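PDB 3ESI: uncharacterized protein from Pectobacterium atrosepticum, which is of unknown function but, as a hot-dog-fold member of the ApeI-like dehydratase family, probably acts on thioester-linked acyl chains. Local coordinates for residues V4-H9 against E21-V26; T17-L22 against V87-A92; G39-P44 against I78-T83; K73-I78 against A112-I117; K82-V87 against F99-L104. All blocks are in the same frame, centred on the assembly; numbering follows the deposited sequence.

Interaction 1. Residues V4-H9 against E21-V26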
# COMPACT_ATOMS: atom_id res chain seq x y z
N VAL A 4 12.18 -3.06 -19.10
CA VAL A 4 12.73 -3.27 -20.43
C VAL A 4 14.16 -2.70 -20.38
O VAL A 4 14.38 -1.58 -19.93
CB VAL A 4 11.89 -2.53 -21.51
CG1 VAL A 4 12.70 -2.39 -22.78
CG2 VAL A 4 10.62 -3.32 -21.81
N GLU A 5 15.14 -3.50 -20.80
CA GLU A 5 16.54 -3.08 -20.79
C GLU A 5 16.87 -2.31 -22.07
O GLU A 5 16.91 -2.86 -23.15
CB GLU A 5 17.45 -4.32 -20.67
CG GLU A 5 18.83 -4.06 -20.07
CD GLU A 5 19.66 -5.33 -19.91
OE1 GLU A 5 19.11 -6.33 -19.41
OE2 GLU A 5 20.87 -5.33 -20.26
N LEU A 6 17.10 -1.01 -21.93
CA LEU A 6 17.41 -0.17 -23.08
C LEU A 6 18.86 -0.34 -23.50
O LEU A 6 19.14 -0.68 -24.65
CB LEU A 6 17.12 1.30 -22.75
CG LEU A 6 15.67 1.46 -22.31
CD1 LEU A 6 15.34 2.91 -22.02
CD2 LEU A 6 14.77 0.91 -23.42
N VAL A 7 19.77 -0.09 -22.56
CA VAL A 7 21.20 -0.21 -22.82
C VAL A 7 21.86 -0.75 -21.57
O VAL A 7 21.43 -0.46 -20.46
CB VAL A 7 21.83 1.17 -23.12
CG1 VAL A 7 23.31 1.00 -23.42
CG2 VAL A 7 21.10 1.85 -24.26
N ARG A 8 22.92 -1.54 -21.76
CA ARG A 8 23.70 -2.08 -20.65
C ARG A 8 25.15 -1.75 -20.94
O ARG A 8 25.76 -2.33 -21.83
CB ARG A 8 23.58 -3.61 -20.53
CG ARG A 8 24.49 -4.17 -19.42
CD ARG A 8 24.53 -5.69 -19.37
NE ARG A 8 23.23 -6.27 -19.06
CZ ARG A 8 22.98 -7.57 -18.93
NH1 ARG A 8 23.96 -8.45 -19.06
NH2 ARG A 8 21.75 -7.99 -18.66
N HIS A 9 25.70 -0.81 -20.19
CA HIS A 9 27.09 -0.47 -20.42
C HIS A 9 27.99 -1.59 -19.95
O HIS A 9 27.55 -2.52 -19.28
CB HIS A 9 27.40 0.86 -19.73
CG HIS A 9 26.78 2.03 -20.42
ND1 HIS A 9 26.70 3.28 -19.85
CD2 HIS A 9 26.22 2.14 -21.65
CE1 HIS A 9 26.12 4.12 -20.70
NE2 HIS A 9 25.82 3.45 -21.80
N GLU A 21 26.10 0.33 -15.60
CA GLU A 21 25.07 1.32 -15.74
C GLU A 21 24.05 0.81 -16.73
O GLU A 21 24.40 0.37 -17.82
CB GLU A 21 25.66 2.63 -16.25
CG GLU A 21 24.63 3.73 -16.36
CD GLU A 21 25.26 5.07 -16.69
OE1 GLU A 21 26.37 5.34 -16.18
OE2 GLU A 21 24.63 5.85 -17.43
N LEU A 22 22.78 0.85 -16.34
CA LEU A 22 21.74 0.40 -17.24
C LEU A 22 20.74 1.49 -17.51
O LEU A 22 20.53 2.37 -16.68
CB LEU A 22 20.99 -0.80 -16.66
CG LEU A 22 21.71 -2.14 -16.61
CD1 LEU A 22 22.83 -2.08 -15.58
CD2 LEU A 22 20.73 -3.22 -16.25
N MET A 23 20.14 1.46 -18.69
CA MET A 23 19.09 2.41 -19.01
C MET A 23 17.91 1.47 -19.07
O MET A 23 17.95 0.47 -19.79
CB MET A 23 19.34 3.08 -20.37
CG MET A 23 18.35 4.21 -20.67
SD MET A 23 18.78 5.23 -22.11
CE MET A 23 20.00 6.39 -21.31
N LEU A 24 16.89 1.74 -18.27
CA LEU A 24 15.72 0.87 -18.21
C LEU A 24 14.42 1.63 -18.49
O LEU A 24 14.32 2.84 -18.26
CB LEU A 24 15.62 0.22 -16.82
CG LEU A 24 16.92 -0.30 -16.22
CD1 LEU A 24 16.70 -0.72 -14.78
CD2 LEU A 24 17.44 -1.46 -17.03
N GLN A 25 13.44 0.91 -19.01
CA GLN A 25 12.16 1.53 -19.30
C GLN A 25 11.12 0.85 -18.43
O GLN A 25 11.03 -0.39 -18.40
CB GLN A 25 11.81 1.37 -20.78
CG GLN A 25 10.44 1.92 -21.19
CD GLN A 25 10.33 3.44 -21.13
OE1 GLN A 25 11.34 4.16 -21.10
NE2 GLN A 25 9.09 3.95 -21.12
N VAL A 26 10.37 1.66 -17.69
CA VAL A 26 9.33 1.15 -16.81
C VAL A 26 8.07 0.97 -17.64
O VAL A 26 7.32 1.92 -17.88
CB VAL A 26 9.07 2.12 -15.66
CG1 VAL A 26 7.91 1.62 -14.81
CG2 VAL A 26 10.33 2.26 -14.83
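Backbone hydrogen bonding pairs strand 4-8 with strand 21-25, whose segment axes run antiparallel at 148°. Val4 and Gln25 exchange N-H...O bonds in both directions, Gln25 N reaching Val4 O at 2.8 Å. Met23 O accepts Leu6 N at 2.7 Å, the donor standing above the carbonyl plane, and also a weak bond from Val7 N at 3.4 Å. Met23 N answers with a bond to Val7 O, and His9 N approaches Glu21 O nearly along the C=O axis.

Apolar contact centres on Leu6. Its CG lies beside the backbone N, and the branch crosses Met23 obliquely so that Leu6 CD1 meets Met23 CG at 3.5 Å, while Leu6 CD2 touches Gln25 CB at 4.0 Å.

A salt bridge lies on the face of Leu22 and Leu24: Arg8 NE is 2.8 Å from Glu5 OE2, and Arg8 NH2 binds the syn lone pair of Glu5 OE1. Apart from it, at the His9 end of the contact, the imidazole runs alongside Glu21, whose carboxylate is bound by Arg85.

Leu6 departs from the extended conformation (psi -56°), and together with Val7 it faces Met23: a classic beta bulge in an antiparallel hairpin at the sheet margin.

Interaction 2. Residues T17-L22 against V87-A92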
# COMPACT_ATOMS: atom_id res chain seq x y z
N THR A 17 35.99 -2.17 -6.48
CA THR A 17 34.62 -1.83 -6.87
C THR A 17 34.34 -1.99 -8.36
O THR A 17 35.10 -1.51 -9.20
CB THR A 17 34.26 -0.37 -6.51
OG1 THR A 17 34.97 0.52 -7.38
CG2 THR A 17 34.63 -0.06 -5.07
N SER A 18 33.23 -2.67 -8.67
CA SER A 18 32.79 -2.89 -10.04
C SER A 18 31.58 -1.98 -10.29
O SER A 18 30.90 -1.58 -9.35
CB SER A 18 32.37 -4.33 -10.26
OG SER A 18 33.49 -5.19 -10.23
N GLN A 19 31.32 -1.65 -11.55
CA GLN A 19 30.20 -0.78 -11.87
C GLN A 19 29.54 -1.17 -13.18
O GLN A 19 30.18 -1.63 -14.12
CB GLN A 19 30.65 0.68 -11.95
CG GLN A 19 31.24 1.21 -10.65
CD GLN A 19 32.39 2.20 -10.86
OE1 GLN A 19 32.17 3.38 -11.16
NE2 GLN A 19 33.63 1.71 -10.71
N VAL A 20 28.22 -1.00 -13.22
CA VAL A 20 27.45 -1.28 -14.41
C VAL A 20 26.34 -0.25 -14.43
O VAL A 20 25.73 0.05 -13.40
CB VAL A 20 26.85 -2.71 -14.40
CG1 VAL A 20 25.81 -2.86 -13.29
CG2 VAL A 20 26.24 -3.01 -15.76
N GLU A 21 26.10 0.33 -15.60
CA GLU A 21 25.07 1.32 -15.74
C GLU A 21 24.05 0.81 -16.73
O GLU A 21 24.40 0.37 -17.82
CB GLU A 21 25.66 2.63 -16.25
CG GLU A 21 24.63 3.73 -16.36
CD GLU A 21 25.26 5.07 -16.69
OE1 GLU A 21 26.37 5.34 -16.18
OE2 GLU A 21 24.63 5.85 -17.43
N LEU A 22 22.78 0.85 -16.34
CA LEU A 22 21.74 0.40 -17.24
C LEU A 22 20.74 1.49 -17.51
O LEU A 22 20.53 2.37 -16.68
CB LEU A 22 20.99 -0.80 -16.66
CG LEU A 22 21.71 -2.14 -16.61
CD1 LEU A 22 22.83 -2.08 -15.58
CD2 LEU A 22 20.73 -3.22 -16.25
N VAL A 87 22.52 2.77 -11.67
CA VAL A 87 23.96 2.61 -11.44
C VAL A 87 24.17 1.68 -10.24
O VAL A 87 23.64 1.92 -9.15
CB VAL A 87 24.65 3.98 -11.13
CG1 VAL A 87 26.14 3.77 -10.90
CG2 VAL A 87 24.44 4.95 -12.29
N LEU A 88 24.93 0.61 -10.46
CA LEU A 88 25.26 -0.38 -9.43
C LEU A 88 26.77 -0.40 -9.20
O LEU A 88 27.54 -0.57 -10.16
CB LEU A 88 24.84 -1.78 -9.87
CG LEU A 88 23.43 -2.31 -9.67
CD1 LEU A 88 22.41 -1.23 -9.94
CD2 LEU A 88 23.22 -3.51 -10.60
N ILE A 89 27.20 -0.26 -7.95
CA ILE A 89 28.62 -0.29 -7.59
C ILE A 89 28.84 -1.38 -6.54
O ILE A 89 28.23 -1.33 -5.47
CB ILE A 89 29.09 1.06 -7.01
CG1 ILE A 89 28.91 2.17 -8.05
CG2 ILE A 89 30.55 0.96 -6.58
CD1 ILE A 89 29.09 3.57 -7.49
N TRP A 90 29.69 -2.35 -6.83
CA TRP A 90 29.93 -3.42 -5.86
C TRP A 90 31.35 -3.52 -5.35
O TRP A 90 32.29 -3.74 -6.12
CB TRP A 90 29.53 -4.78 -6.42
CG TRP A 90 29.66 -5.87 -5.39
CD1 TRP A 90 29.11 -5.89 -4.13
CD2 TRP A 90 30.38 -7.09 -5.53
NE1 TRP A 90 29.44 -7.05 -3.48
CE2 TRP A 90 30.22 -7.81 -4.32
CE3 TRP A 90 31.14 -7.66 -6.55
CZ2 TRP A 90 30.80 -9.06 -4.11
CZ3 TRP A 90 31.72 -8.90 -6.35
CH2 TRP A 90 31.55 -9.59 -5.13
N HIS A 91 31.48 -3.40 -4.03
CA HIS A 91 32.77 -3.48 -3.35
C HIS A 91 32.83 -4.82 -2.61
O HIS A 91 32.39 -4.93 -1.47
CB HIS A 91 32.87 -2.32 -2.36
CG HIS A 91 34.24 -2.09 -1.81
ND1 HIS A 91 34.63 -0.90 -1.23
CD2 HIS A 91 35.32 -2.91 -1.75
CE1 HIS A 91 35.88 -1.00 -0.83
NE2 HIS A 91 36.33 -2.20 -1.14
N ALA A 92 33.38 -5.85 -3.26
CA ALA A 92 33.48 -7.18 -2.67
C ALA A 92 34.23 -7.18 -1.34
O ALA A 92 34.08 -8.11 -0.53
CB ALA A 92 34.14 -8.13 -3.64
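Val87 opens the pairing opposite Glu21, a non-hydrogen-bonded pair in which Val87 CG2 and Glu21 CG lie 4.3 Å apart. The axes of the two segments run antiparallel at 163°. Leu88 forms a hydrogen-bonded pair with Val20: Leu88 N meets Val20 O at 3.1 Å nearly along the C=O axis, and Val20 N returns to Leu88 O. Val20 carries CG1 between its own N and carbonyl carbon, the crowded position (chi1 66°), which sets that methyl 3.7 Å from Leu88 CB. The two side chains lie alongside each other, directed at helix 45-59, where Val20 touches Val59 and Leu88 touches Tyr55 and Ala56.

Ile89 points to the other face. Its two branches divide the neighbours, CG1 packing on Gln19 CG at 3.6 Å and CG2 on Thr17 CB at 3.9 Å. Trp90 exchanges two backbone bonds with Ser18; the one from Trp90 N to Ser18 O, 2.9 Å long, arrives on a lone pair. The Trp90 indole meets Trp64 edge to face, and the CA of Ala92 lies over one face, toward its rim. At His91, Thr17 CG2 sits over the imidazole face in a CH-pi contact, 4.2 Å from the ring centroid.

The alternation of pairs is that of a regular antiparallel ladder; a sheet packed against a central helix, as Val20 and Leu88 pack on 45-59, is the hot-dog fold.

Interaction 3. Residues G39-P44 against I78-T83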
# COMPACT_ATOMS: atom_id res chain seq x y z
N GLY A 39 -4.73 2.23 -7.66
CA GLY A 39 -5.23 3.34 -8.44
C GLY A 39 -4.18 4.44 -8.57
O GLY A 39 -4.30 5.34 -9.41
N GLN A 40 -3.15 4.38 -7.72
CA GLN A 40 -2.07 5.37 -7.75
C GLN A 40 -0.82 4.59 -8.10
O GLN A 40 0.05 4.36 -7.26
CB GLN A 40 -1.88 6.02 -6.38
CG GLN A 40 -3.13 6.58 -5.74
CD GLN A 40 -2.87 7.07 -4.33
OE1 GLN A 40 -2.09 8.00 -4.13
NE2 GLN A 40 -3.51 6.44 -3.35
N PRO A 41 -0.70 4.18 -9.36
CA PRO A 41 0.48 3.41 -9.75
C PRO A 41 1.83 4.10 -9.66
O PRO A 41 2.03 5.23 -10.11
CB PRO A 41 0.14 2.96 -11.17
CG PRO A 41 -0.64 4.12 -11.71
CD PRO A 41 -1.55 4.48 -10.53
N LEU A 42 2.76 3.39 -9.02
CA LEU A 42 4.14 3.82 -8.89
C LEU A 42 4.95 2.57 -8.58
O LEU A 42 4.43 1.62 -8.00
CB LEU A 42 4.33 4.87 -7.80
CG LEU A 42 4.15 4.53 -6.33
CD1 LEU A 42 5.11 5.40 -5.49
CD2 LEU A 42 2.69 4.74 -5.93
N LEU A 43 6.21 2.56 -8.99
CA LEU A 43 7.08 1.42 -8.76
C LEU A 43 7.41 1.24 -7.28
O LEU A 43 8.23 1.98 -6.72
CB LEU A 43 8.36 1.60 -9.55
CG LEU A 43 9.10 0.30 -9.85
CD1 LEU A 43 8.21 -0.56 -10.74
CD2 LEU A 43 10.43 0.60 -10.52
N PRO A 44 6.78 0.25 -6.62
CA PRO A 44 7.04 0.02 -5.19
C PRO A 44 8.48 -0.38 -4.87
O PRO A 44 9.24 -0.79 -5.75
CB PRO A 44 6.04 -1.08 -4.83
CG PRO A 44 5.90 -1.85 -6.11
CD PRO A 44 5.83 -0.75 -7.15
N ILE A 78 8.47 6.62 -9.05
CA ILE A 78 8.74 6.23 -10.42
C ILE A 78 7.40 5.83 -11.03
O ILE A 78 6.79 4.84 -10.63
CB ILE A 78 9.72 5.06 -10.45
CG1 ILE A 78 11.05 5.49 -9.82
CG2 ILE A 78 9.93 4.58 -11.87
CD1 ILE A 78 12.11 4.42 -9.72
N LEU A 79 6.94 6.60 -12.01
CA LEU A 79 5.66 6.33 -12.66
C LEU A 79 5.79 5.41 -13.87
O LEU A 79 6.87 5.22 -14.40
CB LEU A 79 5.00 7.64 -13.10
CG LEU A 79 4.94 8.76 -12.06
CD1 LEU A 79 4.08 9.89 -12.60
CD2 LEU A 79 4.38 8.23 -10.75
N PRO A 80 4.67 4.83 -14.31
CA PRO A 80 4.65 3.94 -15.46
C PRO A 80 5.08 4.72 -16.71
O PRO A 80 4.68 5.86 -16.89
CB PRO A 80 3.19 3.51 -15.55
CG PRO A 80 2.73 3.58 -14.14
CD PRO A 80 3.34 4.88 -13.66
N GLY A 81 5.91 4.09 -17.55
CA GLY A 81 6.36 4.75 -18.77
C GLY A 81 7.62 5.61 -18.65
O GLY A 81 7.99 6.26 -19.61
N LYS A 82 8.27 5.62 -17.49
CA LYS A 82 9.48 6.44 -17.31
C LYS A 82 10.75 5.73 -17.72
O LYS A 82 10.82 4.50 -17.71
CB LYS A 82 9.63 6.88 -15.85
CG LYS A 82 8.56 7.83 -15.38
CD LYS A 82 8.54 9.09 -16.21
CE LYS A 82 7.42 10.02 -15.77
NZ LYS A 82 7.38 11.25 -16.59
N THR A 83 11.75 6.52 -18.10
CA THR A 83 13.05 5.98 -18.50
C THR A 83 13.98 6.20 -17.31
O THR A 83 14.04 7.30 -16.75
CB THR A 83 13.58 6.70 -19.75
OG1 THR A 83 12.68 6.47 -20.84
CG2 THR A 83 14.96 6.18 -20.14
O HOH W 1 8.37 4.91 -7.01
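Two irregular segments meet through a single direct backbone hydrogen bond, Leu43 N to Ile78 O, 2.9 Å long, straight at 163° and lying in the carbonyl plane. The same oxygen faces the CA of Leu42 at 3.3 Å, a CA-H...O contact, so Ile78 O is met by two successive residues. One water extends the link: it accepts from Ile78 N at 2.7 Å and donates to Leu43 O, so both polar backbone atoms of Ile78 are tied, directly or through water, to Leu43. Leu43 O has a second partner in the side chain of Gln48.

Among the side chains, Leu43 directs its CB at the other segment and meets Ile78 CB at 3.8 Å. Leu43 CG is anti to the backbone N (chi1 -158°), and the side chain also touches Trp51 of helix 45-59. The Pro41 and Pro80 side chains cross at about a right angle, with Pro41 CB 4.0 Å from Pro80 CG, and both also touch Phe33. Leu79 turns CD2 back over Pro41 O at 3.9 Å. Leu42 packs on Leu42 of the second subunit.

Leu79 to Lys82, starting within the contact, form a type II beta turn, with Gly81 at the positive phi of 87° suited to glycine. Pro44 is the N-cap residue of helix 45-59. The arrangement thus pairs the loop entering the helix of the hot-dog fold with the loop leading to strand 83-91, beside a subunit interface.

Interaction 4. Residues K73-I78 against A112-I117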
# COMPACT_ATOMS: atom_id res chain seq x y z
N LYS A 73 16.53 4.85 0.41
CA LYS A 73 15.97 6.19 0.46
C LYS A 73 15.21 6.48 -0.83
O LYS A 73 15.78 6.53 -1.92
CB LYS A 73 17.12 7.18 0.66
CG LYS A 73 16.75 8.65 0.70
CD LYS A 73 18.05 9.47 0.75
CE LYS A 73 17.82 10.97 0.49
NZ LYS A 73 19.11 11.70 0.30
N PHE A 74 13.90 6.66 -0.70
CA PHE A 74 13.05 6.94 -1.85
C PHE A 74 12.79 8.43 -1.90
O PHE A 74 12.09 8.98 -1.06
CB PHE A 74 11.73 6.15 -1.72
CG PHE A 74 11.94 4.66 -1.72
CD1 PHE A 74 12.25 3.99 -2.90
CD2 PHE A 74 11.89 3.93 -0.53
CE1 PHE A 74 12.52 2.61 -2.89
CE2 PHE A 74 12.16 2.56 -0.52
CZ PHE A 74 12.48 1.90 -1.70
N GLN A 75 13.36 9.10 -2.90
CA GLN A 75 13.20 10.54 -3.04
C GLN A 75 12.14 10.95 -4.04
O GLN A 75 11.47 11.96 -3.85
CB GLN A 75 14.53 11.18 -3.45
CG GLN A 75 15.73 10.43 -2.91
CD GLN A 75 17.01 11.21 -3.01
OE1 GLN A 75 18.10 10.66 -2.85
NE2 GLN A 75 16.89 12.52 -3.26
N GLN A 76 11.98 10.18 -5.10
CA GLN A 76 10.99 10.51 -6.11
C GLN A 76 10.28 9.26 -6.60
O GLN A 76 10.92 8.24 -6.87
CB GLN A 76 11.67 11.20 -7.29
CG GLN A 76 10.84 12.30 -7.92
CD GLN A 76 10.87 13.58 -7.10
OE1 GLN A 76 9.89 14.33 -7.06
NE2 GLN A 76 12.00 13.85 -6.46
N PRO A 77 8.95 9.31 -6.70
CA PRO A 77 8.21 8.14 -7.17
C PRO A 77 8.51 7.89 -8.65
O PRO A 77 8.78 8.82 -9.41
CB PRO A 77 6.75 8.54 -6.95
CG PRO A 77 6.83 9.52 -5.82
CD PRO A 77 8.03 10.34 -6.21
N ILE A 78 8.47 6.62 -9.05
CA ILE A 78 8.74 6.23 -10.42
C ILE A 78 7.40 5.83 -11.03
O ILE A 78 6.79 4.84 -10.63
CB ILE A 78 9.72 5.06 -10.45
CG1 ILE A 78 11.05 5.49 -9.82
CG2 ILE A 78 9.93 4.58 -11.87
CD1 ILE A 78 12.11 4.42 -9.72
N ALA A 112 15.80 9.10 -7.97
CA ALA A 112 14.51 8.61 -7.52
C ALA A 112 14.65 7.83 -6.22
O ALA A 112 13.80 7.90 -5.33
CB ALA A 112 13.87 7.73 -8.60
N SER A 113 15.74 7.07 -6.14
CA SER A 113 16.01 6.28 -4.95
C SER A 113 17.45 5.82 -4.98
O SER A 113 18.07 5.77 -6.03
CB SER A 113 15.07 5.08 -4.90
OG SER A 113 15.35 4.17 -5.95
N SER A 114 18.00 5.51 -3.81
CA SER A 114 19.37 5.04 -3.72
C SER A 114 19.51 4.27 -2.43
O SER A 114 18.63 4.36 -1.58
CB SER A 114 20.34 6.23 -3.72
OG SER A 114 19.95 7.20 -2.75
N GLY A 115 20.58 3.51 -2.29
CA GLY A 115 20.74 2.78 -1.05
C GLY A 115 21.93 1.86 -1.03
O GLY A 115 22.61 1.70 -2.05
N LYS A 116 22.19 1.27 0.13
CA LYS A 116 23.30 0.35 0.30
C LYS A 116 22.75 -0.97 0.81
O LYS A 116 21.96 -1.01 1.74
CB LYS A 116 24.34 0.91 1.28
CG LYS A 116 25.44 -0.10 1.63
CD LYS A 116 26.74 0.58 2.07
CE LYS A 116 26.51 1.56 3.21
NZ LYS A 116 27.79 2.18 3.66
N ILE A 117 23.19 -2.05 0.19
CA ILE A 117 22.74 -3.38 0.55
C ILE A 117 23.95 -4.25 0.89
O ILE A 117 25.01 -4.11 0.27
CB ILE A 117 21.97 -3.99 -0.63
CG1 ILE A 117 20.74 -3.13 -0.93
CG2 ILE A 117 21.58 -5.43 -0.33
CD1 ILE A 117 20.01 -3.54 -2.17
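Ala112 O is the best-held polar atom, gripped by two backbone donors from consecutive residues. Gln76 N reaches it at 2.9 Å, almost straight (173°), in the carbonyl plane and on a lone pair. Gln75 N comes closer, 2.7 Å from Ala112 O, but stands above that plane and makes a more bent bond. Both donors can share the oxygen because the chain turns at Gln75 (psi -34°), so two successive N-H groups converge on it.

Nearer the strand proper, Lys73 and Ser114 form an antiparallel hydrogen-bonded pair. Lys73 N approaches Ser114 O nearly along the C=O axis at 2.9 Å, and Ser114 N returns to Lys73 O. The next pair is Phe74 with Ser113, where Phe74 CD1 meets Ser113 CB obliquely at 3.6 Å. Ser113 OG, placed in the crowded position between N and carbonyl carbon (chi1 67°), is bonded to Gln48 OE1, which ties strand 108-121 to helix 45-59. On the far side of the turn, Ile78 lays CG1 against the CB of Ala112 at 3.8 Å.

Other chains border the contact: Phe74 packs on Gln40 of the second subunit and Phe37 of the third, and Gln76 packs on Leu79 of the second.

On its other edge, strand 108-121 has Ala112 and Ser113 both facing Tyr101, a classic beta bulge. The whole is therefore the hot-dog sheet's antiparallel pairing of strand 108-121 with 64-74, the outermost strand within this chain; it ends in the turn that follows strand 64-74, flanked by a bulge and by subunit interfaces.

Interaction 5. Residues K82-V87 against F99-L104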
# COMPACT_ATOMS: atom_id res chain seq x y z
N LYS A 82 8.27 5.62 -17.49
CA LYS A 82 9.48 6.44 -17.31
C LYS A 82 10.75 5.73 -17.72
O LYS A 82 10.82 4.50 -17.71
CB LYS A 82 9.63 6.88 -15.85
CG LYS A 82 8.56 7.83 -15.38
CD LYS A 82 8.54 9.09 -16.21
CE LYS A 82 7.42 10.02 -15.77
NZ LYS A 82 7.38 11.25 -16.59
N THR A 83 11.75 6.52 -18.10
CA THR A 83 13.05 5.98 -18.50
C THR A 83 13.98 6.20 -17.31
O THR A 83 14.04 7.30 -16.75
CB THR A 83 13.58 6.70 -19.75
OG1 THR A 83 12.68 6.47 -20.84
CG2 THR A 83 14.96 6.18 -20.14
N LEU A 84 14.70 5.15 -16.92
CA LEU A 84 15.58 5.23 -15.76
C LEU A 84 17.03 4.85 -16.00
O LEU A 84 17.33 3.98 -16.83
CB LEU A 84 15.07 4.31 -14.64
CG LEU A 84 13.63 4.36 -14.14
CD1 LEU A 84 13.41 3.24 -13.10
CD2 LEU A 84 13.33 5.73 -13.54
N ARG A 85 17.92 5.49 -15.27
CA ARG A 85 19.33 5.15 -15.32
C ARG A 85 19.55 4.41 -13.98
O ARG A 85 19.15 4.90 -12.92
CB ARG A 85 20.23 6.39 -15.38
CG ARG A 85 21.70 6.04 -15.65
CD ARG A 85 22.67 7.13 -15.21
NE ARG A 85 22.41 8.43 -15.82
CZ ARG A 85 22.49 8.70 -17.12
NH1 ARG A 85 22.83 7.75 -18.00
NH2 ARG A 85 22.23 9.93 -17.55
N LEU A 86 20.15 3.23 -14.04
CA LEU A 86 20.43 2.46 -12.85
C LEU A 86 21.93 2.27 -12.74
O LEU A 86 22.55 1.68 -13.63
CB LEU A 86 19.75 1.09 -12.92
CG LEU A 86 20.17 0.16 -11.76
CD1 LEU A 86 19.71 0.79 -10.45
CD2 LEU A 86 19.55 -1.24 -11.91
N VAL A 87 22.52 2.77 -11.67
CA VAL A 87 23.96 2.61 -11.44
C VAL A 87 24.17 1.68 -10.24
O VAL A 87 23.64 1.92 -9.15
CB VAL A 87 24.65 3.98 -11.13
CG1 VAL A 87 26.14 3.77 -10.90
CG2 VAL A 87 24.44 4.95 -12.29
N PHE A 99 23.50 1.26 -4.96
CA PHE A 99 22.70 1.44 -6.15
C PHE A 99 22.10 2.83 -6.20
O PHE A 99 21.99 3.51 -5.18
CB PHE A 99 21.57 0.41 -6.20
CG PHE A 99 20.47 0.66 -5.21
CD1 PHE A 99 19.48 1.60 -5.48
CD2 PHE A 99 20.43 -0.04 -4.01
CE1 PHE A 99 18.45 1.84 -4.57
CE2 PHE A 99 19.40 0.19 -3.09
CZ PHE A 99 18.41 1.13 -3.37
N SER A 100 21.73 3.25 -7.41
CA SER A 100 21.13 4.55 -7.60
C SER A 100 20.21 4.58 -8.83
O SER A 100 20.61 4.20 -9.93
CB SER A 100 22.22 5.60 -7.73
OG SER A 100 21.66 6.89 -7.88
N TYR A 101 18.98 5.03 -8.63
CA TYR A 101 17.99 5.13 -9.70
C TYR A 101 17.75 6.60 -10.01
O TYR A 101 17.52 7.39 -9.10
CB TYR A 101 16.64 4.53 -9.29
CG TYR A 101 16.50 3.03 -9.40
CD1 TYR A 101 16.22 2.42 -10.62
CD2 TYR A 101 16.59 2.22 -8.26
CE1 TYR A 101 16.03 1.05 -10.71
CE2 TYR A 101 16.40 0.85 -8.34
CZ TYR A 101 16.11 0.27 -9.56
OH TYR A 101 15.91 -1.09 -9.62
N SER A 102 17.77 6.96 -11.29
CA SER A 102 17.47 8.34 -11.65
C SER A 102 16.52 8.36 -12.85
O SER A 102 16.59 7.51 -13.74
CB SER A 102 18.76 9.14 -11.93
OG SER A 102 19.42 8.76 -13.12
N ILE A 103 15.59 9.31 -12.83
CA ILE A 103 14.59 9.47 -13.88
C ILE A 103 15.08 10.47 -14.92
O ILE A 103 15.46 11.59 -14.56
CB ILE A 103 13.27 10.01 -13.32
CG1 ILE A 103 12.70 9.05 -12.28
CG2 ILE A 103 12.28 10.23 -14.45
CD1 ILE A 103 11.53 9.61 -11.51
N LEU A 104 15.07 10.07 -16.19
CA LEU A 104 15.50 10.97 -17.27
C LEU A 104 14.28 11.52 -17.98
O LEU A 104 13.48 10.75 -18.53
CB LEU A 104 16.38 10.24 -18.31
CG LEU A 104 17.77 9.66 -17.99
CD1 LEU A 104 18.36 10.35 -16.77
CD2 LEU A 104 17.68 8.17 -17.74
O HOH W 2 20.74 6.91 -11.24
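Five backbone hydrogen bonds join residues 83-87 to 99-104, whose segment axes run antiparallel at 156°. Thr83 O takes Leu104 N at 3.0 Å, nearly straight at 175°. Arg85 and Ser102 exchange two bonds, as do Val87 and Ser100, all in the carbonyl planes. Arg85 O takes a further bond, donated by water 2 at 3.1 Å, in addition to that from Ser102 N.

The polar side-chain ends find their partners outside the two segments. The Arg85 guanidinium makes salt bridges to Glu21 through NH1 and to Glu109 through NH2, the second glutamate also binding Ser102 OG. That hydroxyl, in the crowded position between N and carbonyl carbon (chi1 71°), rests 3.4 Å from Arg85 CB. Lys82 NZ makes a salt bridge to Glu105, while Thr83 OG1 is hydrogen-bonded to Gln25 OE1 and Tyr101 OH to Gln48 O of helix 45-59.

Apolar chains fill the other face. Leu86 CD1 sits over the centre of the Tyr101 ring, 3.6 Å from its centroid, in a CH-pi contact, while Leu84 CD1 approaches Tyr101 CD1 obliquely at 3.8 Å. Leu84 CD2 lies 3.6 Å from Ile103 CG1.

The chemistry thus separates the two faces: an apolar one toward the helix, where the tyrosine hydroxyl is satisfied, and a mixed one of polar and apolar residues, on which Arg85 bridges carboxylates from strands 17-25 and 108-121, probably stabilising its positive charge.

Overall arrangement
Interactions 1, 2, 5 and 4 follow the order across one antiparallel sheet, 4-8, 17-25, 83-91, 96-105, 108-121, 64-74, which faces helix 45-59. Interactions 1 and 2 share strand 17-25, with centres about 14 Å apart; interactions 2 and 5 share strand 83-91. Interaction 3, about 25 Å from interaction 2 between centres and across the chain's centre, joins loops rather than strands, and it shares Ile78 with interaction 4 and Lys82 and Thr83 with interaction 5. Along the chain, interaction 5 is nested within the loop closed by interaction 4, and interaction 3 within that of interaction 2. Interactions 3 and 4 both touch the second subunit, placing that end of the hot-dog fold at an assembly interface.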